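Local atomic coordinates of Beta/alpha-amylase (Paenibacillus polymyxa, PDB entry 3VOC), a protein that hydrolyses alpha-1,4-glucosidic linkages of starch, its beta-amylase domain, the part described here, releasing successive maltose units from non-reducing chain ends. Residues A1-F6 against G380-T385; C323-D328 against E359-T364; Q370-K375 against Q408-K413. One frame throughout, in Å; residues are numbered along the deposited sequence.

Contact 1. Residues A1-F6 against G380-T385; sequences AVADDF and GYHGFT
F6 fills the tight, inner half of this contact. With CG anti to the backbone N (chi1 180°), its ring runs alongside the F384 side chain, and F6 CZ rests 3.9 Å from F384 CB. Y381 O meets the ring edge 3.4 Å from F6 CD1, V2 CG1 sits over the centre of one ring face, and I376 and I410 pack on F6. Y381 O also accepts a hydrogen bond from A3 N at 2.9 Å, the donor lying above the carbonyl plane. A type I turn from A3 to F6 leads into strand 7-11, which pairs with strand 383-386 to close the eight-stranded TIM barrel; F384 and S9 are joined by a backbone hydrogen bond. Toward solvent the contact turns more polar, although A3 CB packs closely on one imidazole face, 3.5 Å from the H382 ring centroid. H382 ND1 donates to the syn lone pair of D5 OD1 at 2.6 Å, nearly straight and close to the imidazole plane; the carboxylate stands 84° from the ring. D5 OD2 forms a salt bridge with R355. An alanine in place of H382 would remove this bond and the ring under A3 CB, and would probably leave D5 less firmly held against 380-385. Outermost is A1, exposed, its CB pointing away from 380-385; it touches through the backbone alone, A1 O lying 3.3 Å from G380 CA.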
ATOM      1  N   ALA A   1     -19.633 -12.779  10.853  1.00 20.25           N
ATOM      2  CA  ALA A   1     -19.195 -12.011  12.065  1.00 19.44           C
ATOM      3  C   ALA A   1     -17.737 -11.588  11.903  1.00 19.50           C
ATOM      4  O   ALA A   1     -16.978 -12.256  11.187  1.00 18.68           O
ATOM      5  CB  ALA A   1     -19.341 -12.876  13.296  1.00 20.27           C
ATOM      6  N   VAL A   2     -17.342 -10.505  12.578  1.00 18.43           N
ATOM      7  CA  VAL A   2     -15.925 -10.141  12.654  1.00 17.89           C
ATOM      8  C   VAL A   2     -15.144 -11.257  13.360  1.00 18.25           C
ATOM      9  O   VAL A   2     -15.721 -12.088  14.067  1.00 17.76           O
ATOM     10  CB  VAL A   2     -15.690  -8.778  13.361  1.00 17.85           C
ATOM     11  CG1 VAL A   2     -16.502  -7.666  12.681  1.00 17.38           C
ATOM     12  CG2 VAL A   2     -16.028  -8.861  14.875  1.00 17.52           C
ATOM     13  N   ALA A   3     -13.835 -11.275  13.167  1.00 18.02           N
ATOM     14  CA  ALA A   3     -12.998 -12.264  13.830  1.00 18.90           C
ATOM     15  C   ALA A   3     -13.019 -12.109  15.359  1.00 19.40           C
ATOM     16  O   ALA A   3     -13.305 -11.024  15.886  1.00 19.35           O
ATOM     17  CB  ALA A   3     -11.599 -12.185  13.308  1.00 17.84           C
ATOM     18  N   ASP A   4     -12.701 -13.196  16.058  1.00 20.05           N
ATOM     19  CA  ASP A   4     -12.687 -13.218  17.532  1.00 22.23           C
ATOM     20  C   ASP A   4     -11.760 -12.176  18.148  1.00 21.14           C
ATOM     21  O   ASP A   4     -11.969 -11.739  19.286  1.00 21.84           O
ATOM     22  CB  ASP A   4     -12.289 -14.607  18.058  1.00 23.29           C
ATOM     23  CG  ASP A   4     -13.446 -15.607  18.038  1.00 29.14           C
ATOM     24  OD1 ASP A   4     -14.637 -15.199  17.906  1.00 33.32           O
ATOM     25  OD2 ASP A   4     -13.159 -16.823  18.169  1.00 34.87           O
ATOM     26  N   ASP A   5     -10.743 -11.777  17.398  1.00 20.31           N
ATOM     27  CA  ASP A   5      -9.772 -10.807  17.888  1.00 19.49           C
ATOM     28  C   ASP A   5      -9.965  -9.405  17.273  1.00 18.83           C
ATOM     29  O   ASP A   5      -9.071  -8.558  17.337  1.00 17.95           O
ATOM     30  CB  ASP A   5      -8.334 -11.338  17.652  1.00 19.62           C
ATOM     31  CG  ASP A   5      -8.005 -11.544  16.163  1.00 20.00           C
ATOM     32  OD1 ASP A   5      -8.887 -11.396  15.295  1.00 17.63           O
ATOM     33  OD2 ASP A   5      -6.843 -11.849  15.856  1.00 22.70           O
ATOM     34  N   PHE A   6     -11.126  -9.165  16.669  1.00 18.14           N
ATOM     35  CA  PHE A   6     -11.369  -7.886  15.987  1.00 17.42           C
ATOM     36  C   PHE A   6     -11.158  -6.693  16.906  1.00 16.85           C
ATOM     37  O   PHE A   6     -11.637  -6.695  18.047  1.00 16.69           O
ATOM     38  CB  PHE A   6     -12.790  -7.830  15.445  1.00 17.11           C
ATOM     39  CG  PHE A   6     -13.107  -6.553  14.743  1.00 17.36           C
ATOM     40  CD1 PHE A   6     -12.693  -6.353  13.420  1.00 17.86           C
ATOM     41  CD2 PHE A   6     -13.788  -5.533  15.399  1.00 18.62           C
ATOM     42  CE1 PHE A   6     -12.981  -5.160  12.761  1.00 18.89           C
ATOM     43  CE2 PHE A   6     -14.072  -4.324  14.744  1.00 17.61           C
ATOM     44  CZ  PHE A   6     -13.670  -4.146  13.419  1.00 17.53           C
ATOM     45  N   GLY A 380     -15.111 -11.819   8.108  1.00 17.07           N
ATOM     46  CA  GLY A 380     -14.316 -12.175   9.294  1.00 16.65           C
ATOM     47  C   GLY A 380     -13.049 -11.342   9.442  1.00 15.77           C
ATOM     48  O   GLY A 380     -11.981 -11.871   9.799  1.00 15.35           O
ATOM     49  N   TYR A 381     -13.164 -10.038   9.183  1.00 14.79           N
ATOM     50  CA  TYR A 381     -12.027  -9.118   9.365  1.00 14.66           C
ATOM     51  C   TYR A 381     -11.496  -9.127  10.796  1.00 14.36           C
ATOM     52  O   TYR A 381     -12.267  -9.287  11.760  1.00 14.69           O
ATOM     53  CB  TYR A 381     -12.392  -7.692   8.930  1.00 14.43           C
ATOM     54  CG  TYR A 381     -12.195  -7.437   7.446  1.00 14.35           C
ATOM     55  CD1 TYR A 381     -11.279  -6.470   7.007  1.00 13.56           C
ATOM     56  CD2 TYR A 381     -12.913  -8.157   6.484  1.00 14.84           C
ATOM     57  CE1 TYR A 381     -11.087  -6.221   5.653  1.00 14.54           C
ATOM     58  CE2 TYR A 381     -12.729  -7.910   5.103  1.00 14.81           C
ATOM     59  CZ  TYR A 381     -11.800  -6.937   4.708  1.00 14.35           C
ATOM     60  OH  TYR A 381     -11.566  -6.679   3.372  1.00 15.22           O
ATOM     61  N   HIS A 382     -10.175  -8.991  10.922  1.00 14.73           N
ATOM     62  CA  HIS A 382      -9.507  -8.978  12.215  1.00 14.80           C
ATOM     63  C   HIS A 382      -9.300  -7.552  12.710  1.00 15.17           C
ATOM     64  O   HIS A 382      -8.955  -7.321  13.857  1.00 15.54           O
ATOM     65  CB  HIS A 382      -8.164  -9.728  12.132  1.00 14.84           C
ATOM     66  CG  HIS A 382      -8.323 -11.186  11.838  1.00 14.32           C
ATOM     67  ND1 HIS A 382      -8.506 -12.130  12.828  1.00 15.06           N
ATOM     68  CD2 HIS A 382      -8.371 -11.855  10.663  1.00 14.05           C
ATOM     69  CE1 HIS A 382      -8.632 -13.324  12.273  1.00 15.95           C
ATOM     70  NE2 HIS A 382      -8.571 -13.180  10.957  1.00 14.60           N
ATOM     71  N   GLY A 383      -9.530  -6.586  11.847  1.00 15.19           N
ATOM     72  CA  GLY A 383      -9.334  -5.204  12.240  1.00 15.42           C
ATOM     73  C   GLY A 383      -9.914  -4.288  11.202  1.00 15.86           C
ATOM     74  O   GLY A 383     -10.100  -4.669  10.033  1.00 15.52           O
ATOM     75  N   PHE A 384     -10.235  -3.088  11.655  1.00 15.91           N
ATOM     76  CA  PHE A 384     -10.607  -2.014  10.761  1.00 15.69           C
ATOM     77  C   PHE A 384      -9.940  -0.752  11.273  1.00 15.85           C
ATOM     78  O   PHE A 384     -10.020  -0.449  12.476  1.00 16.08           O
ATOM     79  CB  PHE A 384     -12.135  -1.799  10.685  1.00 15.29           C
ATOM     80  CG  PHE A 384     -12.504  -0.679   9.759  1.00 14.29           C
ATOM     81  CD1 PHE A 384     -12.546  -0.895   8.379  1.00 14.82           C
ATOM     82  CD2 PHE A 384     -12.708   0.607  10.245  1.00 14.25           C
ATOM     83  CE1 PHE A 384     -12.828   0.142   7.509  1.00 14.43           C
ATOM     84  CE2 PHE A 384     -12.980   1.649   9.387  1.00 14.06           C
ATOM     85  CZ  PHE A 384     -13.036   1.421   8.017  1.00 16.08           C
ATOM     86  N   THR A 385      -9.297  -0.018  10.365  1.00 16.05           N
ATOM     87  CA  THR A 385      -8.737   1.292  10.687  1.00 15.66           C
ATOM     88  C   THR A 385      -9.500   2.412   9.973  1.00 15.95           C
ATOM     89  O   THR A 385      -9.601   2.424   8.739  1.00 15.71           O
ATOM     90  CB  THR A 385      -7.244   1.392  10.320  1.00 16.05           C
ATOM     91  OG1 THR A 385      -6.518   0.360  10.985  1.00 16.61           O
ATOM     92  CG2 THR A 385      -6.673   2.742  10.780  1.00 15.42           C
TER

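Contact 2. Residues C323-D328 against E359-T364; sequences CLEMSD and ENALPT
E325 is the central side chain of this contact, and its folded shape explains how it binds. CG takes the crowded position between the backbone N and the carbonyl carbon (chi1 88°), and a second bend (chi2 -76°) swings the carboxylate back across the start of the loop that follows strand 356-359. There each oxygen receives one of two successive backbone N-H groups: A361 N reaches E325 OE1 at 2.9 Å and L362 N reaches E325 OE2 at 3.0 Å. Both donors come from above the carboxylate plane. The bend at CG is braced by T364, whose OG1, anti to its own backbone N, lies 3.7 Å from E325 CG. N360 crosses obliquely, its amide plane 78° from the carboxylate, and its CB approaches E325 OE1 to 3.4 Å. Its CG is also in the crowded position, which turns the amide away so that N360 ND2 donates to L362 O at 2.8 Å; N360 OD1 accepts from L387 N. M326, extended beyond CG, lays its CE 3.8 Å from A361 CB and near L362 CD1. L324 N makes a weak hydrogen bond to E359 O. These loops leave the C-terminal ends of barrel strands 318-321 and 356-359, the catalytic face of a TIM barrel. The CB of E359, the proton acceptor by similarity, points away from 323-328, and its OE2 forms a salt bridge with K279. A water is placed to donate to E325 OE2, 2.7 Å away, and to P363 O, though more acceptors surround it than it can serve. The two N-H donors would favour an ionised E325, whose grip probably fixes the backbone of A361, which with N360 is a substrate-binding residue by similarity.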
ATOM      1  N   CYS A 323     -11.309   0.673   0.556  1.00 18.74           N
ATOM      2  CA  CYS A 323     -12.598   0.912  -0.121  1.00 19.35           C
ATOM      3  C   CYS A 323     -13.796   0.220   0.524  1.00 18.62           C
ATOM      4  O   CYS A 323     -14.876   0.159  -0.086  1.00 18.31           O
ATOM      5  CB  CYS A 323     -12.577   0.544  -1.606  1.00 19.23           C
ATOM      6  SG  CYS A 323     -11.224   1.214  -2.474  1.00 24.18           S
ATOM      7  N   LEU A 324     -13.626  -0.252   1.759  1.00 17.25           N
ATOM      8  CA  LEU A 324     -14.709  -0.924   2.472  1.00 16.94           C
ATOM      9  C   LEU A 324     -15.993  -0.095   2.630  1.00 16.89           C
ATOM     10  O   LEU A 324     -17.090  -0.654   2.811  1.00 17.61           O
ATOM     11  CB  LEU A 324     -14.233  -1.422   3.839  1.00 16.15           C
ATOM     12  CG  LEU A 324     -13.722  -2.860   3.844  1.00 15.89           C
ATOM     13  CD1 LEU A 324     -12.417  -3.006   3.055  1.00 15.34           C
ATOM     14  CD2 LEU A 324     -13.508  -3.308   5.291  1.00 14.84           C
ATOM     15  N   GLU A 325     -15.857   1.229   2.547  1.00 16.71           N
ATOM     16  CA  GLU A 325     -17.005   2.121   2.735  1.00 16.32           C
ATOM     17  C   GLU A 325     -17.806   2.407   1.464  1.00 16.73           C
ATOM     18  O   GLU A 325     -18.900   3.009   1.539  1.00 15.78           O
ATOM     19  CB  GLU A 325     -16.555   3.451   3.376  1.00 16.17           C
ATOM     20  CG  GLU A 325     -16.095   4.553   2.402  1.00 16.00           C
ATOM     21  CD  GLU A 325     -14.690   4.344   1.793  1.00 15.86           C
ATOM     22  OE1 GLU A 325     -14.094   3.245   1.922  1.00 15.92           O
ATOM     23  OE2 GLU A 325     -14.185   5.303   1.167  1.00 15.41           O
ATOM     24  N   MET A 326     -17.273   1.996   0.312  1.00 16.41           N
ATOM     25  CA  MET A 326     -17.835   2.388  -0.992  0.55 16.97           C
ATOM     26  C   MET A 326     -18.824   1.381  -1.567  1.00 17.13           C
ATOM     27  O   MET A 326     -18.724   0.183  -1.307  1.00 17.36           O
ATOM     28  CB  MET A 326     -16.726   2.582  -2.014  0.55 16.63           C
ATOM     29  CG  MET A 326     -15.939   3.838  -1.842  0.55 16.71           C
ATOM     30  SD  MET A 326     -14.765   3.988  -3.197  0.55 17.30           S
ATOM     31  CE  MET A 326     -13.842   5.388  -2.534  0.55 12.89           C
ATOM     32  N   SER A 327     -19.760   1.882  -2.370  0.55 16.99           N
ATOM     33  CA  SER A 327     -20.751   1.032  -3.038  0.55 16.79           C
ATOM     34  C   SER A 327     -20.401   0.844  -4.504  0.55 17.18           C
ATOM     35  O   SER A 327     -19.678   1.652  -5.086  0.55 17.47           O
ATOM     36  CB  SER A 327     -22.154   1.642  -2.922  0.55 16.82           C
ATOM     37  OG  SER A 327     -22.553   1.770  -1.575  0.55 13.26           O
ATOM     38  N   ASP A 328     -20.917  -0.232  -5.093  1.00 17.83           N
ATOM     39  CA  ASP A 328     -20.778  -0.475  -6.526  1.00 18.12           C
ATOM     40  C   ASP A 328     -21.560   0.531  -7.343  1.00 19.04           C
ATOM     41  O   ASP A 328     -22.678   0.906  -6.984  1.00 19.11           O
ATOM     42  CB  ASP A 328     -21.275  -1.878  -6.872  1.00 17.44           C
ATOM     43  CG  ASP A 328     -20.221  -2.940  -6.641  1.00 17.50           C
ATOM     44  OD1 ASP A 328     -19.043  -2.584  -6.448  1.00 16.44           O
ATOM     45  OD2 ASP A 328     -20.573  -4.130  -6.662  1.00 16.69           O
ATOM     46  N   GLU A 359      -9.830  -0.796   5.755  1.00 16.13           N
ATOM     47  CA  GLU A 359      -9.754   0.661   5.886  1.00 16.29           C
ATOM     48  C   GLU A 359     -10.808   1.233   4.974  1.00 15.92           C
ATOM     49  O   GLU A 359     -11.205   0.578   4.018  1.00 15.18           O
ATOM     50  CB  GLU A 359      -8.413   1.176   5.375  1.00 16.69           C
ATOM     51  CG  GLU A 359      -7.234   0.803   6.227  1.00 19.35           C
ATOM     52  CD  GLU A 359      -5.933   1.349   5.686  1.00 19.29           C
ATOM     53  OE1 GLU A 359      -5.936   2.037   4.652  1.00 20.92           O
ATOM     54  OE2 GLU A 359      -4.901   1.085   6.312  1.00 22.65           O
ATOM     55  N   ASN A 360     -11.246   2.455   5.255  1.00 15.19           N
ATOM     56  CA  ASN A 360     -11.998   3.246   4.266  1.00 15.41           C
ATOM     57  C   ASN A 360     -11.001   3.934   3.337  1.00 15.73           C
ATOM     58  O   ASN A 360      -9.889   4.298   3.776  1.00 15.35           O
ATOM     59  CB  ASN A 360     -12.882   4.303   4.947  1.00 14.73           C
ATOM     60  CG  ASN A 360     -12.107   5.157   5.940  1.00 15.03           C
ATOM     61  OD1 ASN A 360     -11.370   4.629   6.772  1.00 15.83           O
ATOM     62  ND2 ASN A 360     -12.261   6.480   5.853  1.00 12.65           N
ATOM     63  N   ALA A 361     -11.377   4.105   2.068  1.00 16.00           N
ATOM     64  CA  ALA A 361     -10.478   4.761   1.102  1.00 16.97           C
ATOM     65  C   ALA A 361     -10.469   6.258   1.360  1.00 17.30           C
ATOM     66  O   ALA A 361      -9.418   6.907   1.338  1.00 16.86           O
ATOM     67  CB  ALA A 361     -10.923   4.492  -0.342  1.00 16.87           C
ATOM     68  N   LEU A 362     -11.657   6.798   1.606  1.00 17.39           N
ATOM     69  CA  LEU A 362     -11.835   8.238   1.747  1.00 18.04           C
ATOM     70  C   LEU A 362     -12.617   8.512   3.035  1.00 18.11           C
ATOM     71  O   LEU A 362     -13.281   7.620   3.540  1.00 17.95           O
ATOM     72  CB  LEU A 362     -12.586   8.793   0.531  1.00 17.95           C
ATOM     73  CG  LEU A 362     -11.831   8.754  -0.812  1.00 19.94           C
ATOM     74  CD1 LEU A 362     -12.730   9.255  -1.942  1.00 23.05           C
ATOM     75  CD2 LEU A 362     -10.555   9.570  -0.750  1.00 22.53           C
ATOM     76  N   PRO A 363     -12.533   9.744   3.570  1.00 18.55           N
ATOM     77  CA  PRO A 363     -13.316  10.044   4.769  1.00 18.51           C
ATOM     78  C   PRO A 363     -14.784   9.730   4.533  1.00 18.71           C
ATOM     79  O   PRO A 363     -15.291   9.907   3.427  1.00 18.70           O
ATOM     80  CB  PRO A 363     -13.107  11.543   4.962  1.00 19.04           C
ATOM     81  CG  PRO A 363     -11.768  11.808   4.380  1.00 19.56           C
ATOM     82  CD  PRO A 363     -11.637  10.858   3.199  1.00 18.78           C
ATOM     83  N   THR A 364     -15.452   9.240   5.563  1.00 18.28           N
ATOM     84  CA  THR A 364     -16.783   8.713   5.395  1.00 19.02           C
ATOM     85  C   THR A 364     -17.605   8.986   6.637  1.00 19.38           C
ATOM     86  O   THR A 364     -17.121   9.599   7.593  1.00 19.94           O
ATOM     87  CB  THR A 364     -16.730   7.183   5.088  1.00 18.64           C
ATOM     88  OG1 THR A 364     -18.011   6.727   4.637  1.00 18.39           O
ATOM     89  CG2 THR A 364     -16.308   6.402   6.327  1.00 18.15           C
TER
HETATM   90  O   HOH W   1     -15.654   7.568   1.285  1.00 33.38           O

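Contact 3. Residues Q370-K375 against Q408-K413; sequences QKIEEK and QYIISK
A salt bridge joins E373 of helix 367-378 to K413 of segment 408-413. E373 reaches out extended, CG anti to the backbone N (chi1 -173°), and its OE2 accepts from K413 NZ at 2.7 Å through the anti lone pair, the two side chains crossing at about a right angle. The other oxygen, E373 OE1, lies at the edge of the Y409 ring, 3.5 Å from CD1, with the carboxylate plane 89° from the ring. Q370 covers part of one face of that ring: its side chain runs alongside Y409 in the same direction, and Q370 CG sits 4.0 Å from the ring centroid in a CH-pi contact. Deeper in, I372 CG2 and I410 CD1 touch at 3.6 Å where the side chains cross at about a right angle. Helices 367-378 and 403-411 stand next to each other in the outer helical layer of the TIM barrel; strand 383-386 separates them in the chain and lies beneath both, F384 touching I372 and I410. Further out, K413 is held in place by its own segment. Its chain bends at chi2 and chi4, so that K413 NZ also donates to Y409 O at 2.7 Å, from above the carbonyl plane. Just before it, the helix widens into a pi-type turn at 408-411, and S412 OG donates to Q408 O at 2.6 Å. V2 and T377 pack on K413. Elsewhere on helix 367-378, E374 pairs with K371 and K375: K371 NZ meets E374 OE2 at 2.8 Å, and K375 continues the charge network to D343.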
ATOM      1  N   GLN A 370     -22.200   1.603   7.593  1.00 18.56           N
ATOM      2  CA  GLN A 370     -23.028   0.410   7.363  1.00 19.63           C
ATOM      3  C   GLN A 370     -22.397  -0.460   6.283  1.00 18.84           C
ATOM      4  O   GLN A 370     -22.423  -1.689   6.373  1.00 18.90           O
ATOM      5  CB  GLN A 370     -24.459   0.798   6.947  1.00 20.17           C
ATOM      6  CG  GLN A 370     -25.043   1.972   7.724  1.00 25.84           C
ATOM      7  CD  GLN A 370     -26.369   2.504   7.157  1.00 31.92           C
ATOM      8  OE1 GLN A 370     -26.983   1.894   6.278  1.00 35.29           O
ATOM      9  NE2 GLN A 370     -26.810   3.656   7.670  1.00 34.59           N
ATOM     10  N   LYS A 371     -21.831   0.169   5.251  1.00 18.59           N
ATOM     11  CA  LYS A 371     -21.082  -0.592   4.255  1.00 18.58           C
ATOM     12  C   LYS A 371     -19.855  -1.274   4.852  1.00 17.55           C
ATOM     13  O   LYS A 371     -19.608  -2.443   4.574  1.00 16.78           O
ATOM     14  CB  LYS A 371     -20.701   0.258   3.040  1.00 19.35           C
ATOM     15  CG  LYS A 371     -21.480  -0.135   1.779  1.00 24.36           C
ATOM     16  CD  LYS A 371     -20.969  -1.473   1.225  1.00 27.82           C
ATOM     17  CE  LYS A 371     -21.615  -1.830  -0.099  1.00 31.05           C
ATOM     18  NZ  LYS A 371     -23.050  -2.255   0.040  1.00 33.58           N
ATOM     19  N   ILE A 372     -19.112  -0.552   5.693  1.00 16.51           N
ATOM     20  CA  ILE A 372     -17.948  -1.134   6.355  1.00 15.50           C
ATOM     21  C   ILE A 372     -18.401  -2.304   7.218  1.00 16.30           C
ATOM     22  O   ILE A 372     -17.784  -3.367   7.201  1.00 16.30           O
ATOM     23  CB  ILE A 372     -17.153  -0.103   7.218  1.00 15.58           C
ATOM     24  CG1 ILE A 372     -16.516   0.969   6.313  1.00 13.63           C
ATOM     25  CG2 ILE A 372     -16.041  -0.814   8.012  1.00 14.31           C
ATOM     26  CD1 ILE A 372     -16.229   2.276   7.032  1.00 14.43           C
ATOM     27  N   GLU A 373     -19.481  -2.095   7.972  1.00 16.70           N
ATOM     28  CA  GLU A 373     -20.034  -3.140   8.826  1.00 17.12           C
ATOM     29  C   GLU A 373     -20.346  -4.410   8.035  1.00 16.88           C
ATOM     30  O   GLU A 373     -20.025  -5.507   8.483  1.00 16.99           O
ATOM     31  CB  GLU A 373     -21.308  -2.675   9.539  1.00 17.13           C
ATOM     32  CG  GLU A 373     -21.804  -3.704  10.565  1.00 18.22           C
ATOM     33  CD  GLU A 373     -23.222  -3.434  11.025  1.00 21.95           C
ATOM     34  OE1 GLU A 373     -24.062  -3.067  10.179  1.00 21.99           O
ATOM     35  OE2 GLU A 373     -23.494  -3.605  12.232  1.00 22.74           O
ATOM     36  N   GLU A 374     -20.975  -4.252   6.875  1.00 17.26           N
ATOM     37  CA  GLU A 374     -21.286  -5.396   6.000  1.00 17.61           C
ATOM     38  C   GLU A 374     -20.017  -6.176   5.630  1.00 17.29           C
ATOM     39  O   GLU A 374     -19.980  -7.405   5.734  1.00 16.97           O
ATOM     40  CB  GLU A 374     -22.058  -4.922   4.751  1.00 18.23           C
ATOM     41  CG  GLU A 374     -22.147  -5.945   3.606  1.00 19.95           C
ATOM     42  CD  GLU A 374     -22.196  -5.296   2.214  1.00 23.63           C
ATOM     43  OE1 GLU A 374     -21.775  -5.930   1.220  1.00 21.81           O
ATOM     44  OE2 GLU A 374     -22.671  -4.150   2.109  1.00 27.13           O
ATOM     45  N   LYS A 375     -18.971  -5.457   5.225  1.00 16.30           N
ATOM     46  CA  LYS A 375     -17.744  -6.100   4.791  1.00 16.45           C
ATOM     47  C   LYS A 375     -17.032  -6.836   5.913  1.00 16.44           C
ATOM     48  O   LYS A 375     -16.698  -8.025   5.767  1.00 15.58           O
ATOM     49  CB  LYS A 375     -16.795  -5.092   4.095  1.00 17.27           C
ATOM     50  CG  LYS A 375     -17.413  -4.426   2.821  1.00 15.98           C
ATOM     51  CD  LYS A 375     -18.047  -5.463   1.889  1.00 17.45           C
ATOM     52  CE  LYS A 375     -18.463  -4.832   0.532  1.00 17.41           C
ATOM     53  NZ  LYS A 375     -19.342  -5.751  -0.293  1.00 17.23           N
ATOM     54  N   GLN A 408     -21.165   2.813  17.022  1.00 20.70           N
ATOM     55  CA  GLN A 408     -22.311   1.889  16.965  1.00 21.68           C
ATOM     56  C   GLN A 408     -22.123   0.764  15.964  1.00 20.70           C
ATOM     57  O   GLN A 408     -22.513  -0.369  16.218  1.00 20.68           O
ATOM     58  CB  GLN A 408     -23.605   2.647  16.651  1.00 21.98           C
ATOM     59  CG  GLN A 408     -23.995   3.600  17.770  1.00 28.00           C
ATOM     60  CD  GLN A 408     -25.486   3.768  17.930  1.00 34.45           C
ATOM     61  OE1 GLN A 408     -26.239   2.787  17.970  1.00 38.94           O
ATOM     62  NE2 GLN A 408     -25.927   5.016  18.046  1.00 37.60           N
ATOM     63  N   TYR A 409     -21.531   1.073  14.821  1.00 20.39           N
ATOM     64  CA  TYR A 409     -21.405   0.086  13.745  1.00 19.96           C
ATOM     65  C   TYR A 409     -20.137  -0.748  13.824  1.00 19.43           C
ATOM     66  O   TYR A 409     -20.144  -1.944  13.511  1.00 19.33           O
ATOM     67  CB  TYR A 409     -21.470   0.789  12.394  1.00 20.58           C
ATOM     68  CG  TYR A 409     -22.878   1.143  11.992  1.00 21.68           C
ATOM     69  CD1 TYR A 409     -23.767   0.148  11.570  1.00 25.11           C
ATOM     70  CD2 TYR A 409     -23.324   2.465  12.026  1.00 25.05           C
ATOM     71  CE1 TYR A 409     -25.075   0.451  11.196  1.00 26.61           C
ATOM     72  CE2 TYR A 409     -24.639   2.788  11.660  1.00 27.26           C
ATOM     73  CZ  TYR A 409     -25.502   1.772  11.245  1.00 29.24           C
ATOM     74  OH  TYR A 409     -26.792   2.071  10.867  1.00 31.67           O
ATOM     75  N   ILE A 410     -19.050  -0.107  14.234  1.00 18.34           N
ATOM     76  CA  ILE A 410     -17.729  -0.717  14.107  1.00 18.02           C
ATOM     77  C   ILE A 410     -17.066  -1.036  15.437  1.00 17.96           C
ATOM     78  O   ILE A 410     -16.678  -2.193  15.674  1.00 18.68           O
ATOM     79  CB  ILE A 410     -16.765   0.152  13.243  1.00 18.07           C
ATOM     80  CG1 ILE A 410     -17.426   0.596  11.923  1.00 17.56           C
ATOM     81  CG2 ILE A 410     -15.444  -0.587  13.005  1.00 16.12           C
ATOM     82  CD1 ILE A 410     -17.960  -0.532  11.033  1.00 18.85           C
ATOM     83  N   ILE A 411     -16.905  -0.030  16.301  1.00 17.58           N
ATOM     84  CA  ILE A 411     -16.215  -0.268  17.576  1.00 18.01           C
ATOM     85  C   ILE A 411     -16.960  -1.327  18.387  1.00 18.40           C
ATOM     86  O   ILE A 411     -16.334  -2.149  19.055  1.00 18.68           O
ATOM     87  CB  ILE A 411     -16.023   1.013  18.438  1.00 17.90           C
ATOM     88  CG1 ILE A 411     -15.289   2.103  17.668  1.00 17.71           C
ATOM     89  CG2 ILE A 411     -15.275   0.681  19.746  1.00 18.82           C
ATOM     90  CD1 ILE A 411     -15.107   3.384  18.460  1.00 17.03           C
ATOM     91  N   SER A 412     -18.289  -1.317  18.296  1.00 19.24           N
ATOM     92  CA  SER A 412     -19.155  -2.257  19.039  1.00 20.36           C
ATOM     93  C   SER A 412     -18.924  -3.732  18.693  1.00 20.45           C
ATOM     94  O   SER A 412     -19.355  -4.610  19.446  1.00 20.09           O
ATOM     95  CB  SER A 412     -20.629  -1.915  18.815  1.00 20.48           C
ATOM     96  OG  SER A 412     -20.957  -2.094  17.446  1.00 24.23           O
ATOM     97  N   LYS A 413     -18.253  -3.999  17.570  1.00 20.08           N
ATOM     98  CA  LYS A 413     -17.931  -5.369  17.171  1.00 20.96           C
ATOM     99  C   LYS A 413     -16.755  -5.960  17.941  1.00 21.56           C
ATOM    100  O   LYS A 413     -16.545  -7.179  17.917  1.00 21.97           O
ATOM    101  CB  LYS A 413     -17.655  -5.457  15.659  1.00 20.73           C
ATOM    102  CG  LYS A 413     -18.815  -5.000  14.769  1.00 20.78           C
ATOM    103  CD  LYS A 413     -20.080  -5.832  15.005  1.00 21.14           C
ATOM    104  CE  LYS A 413     -21.167  -5.502  13.980  1.00 21.61           C
ATOM    105  NZ  LYS A 413     -21.692  -4.105  14.161  1.00 22.14           N
TER

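F384 packs on I372 and I410 of contact 3, and its ring also reaches E359 and N360 of contact 2. Each contact has a buried side (F6 and F384; C323 and L324; I372 and I410) and a more exposed one (A1; L362; Q370). Contact 2, at the catalytic end, lies nearest the chain's centre and contact 3 farthest. Contact 1 lies at the barrel seam, where the N-terminal arm meets the last strand; contact 3 joins the helices before and after that strand, and the centres of contacts 1 and 3 lie about 10 Å apart. Contact 2 sets carboxylate against backbone N-H, contact 1 histidine against carboxylate, contact 3 lysine against glutamate.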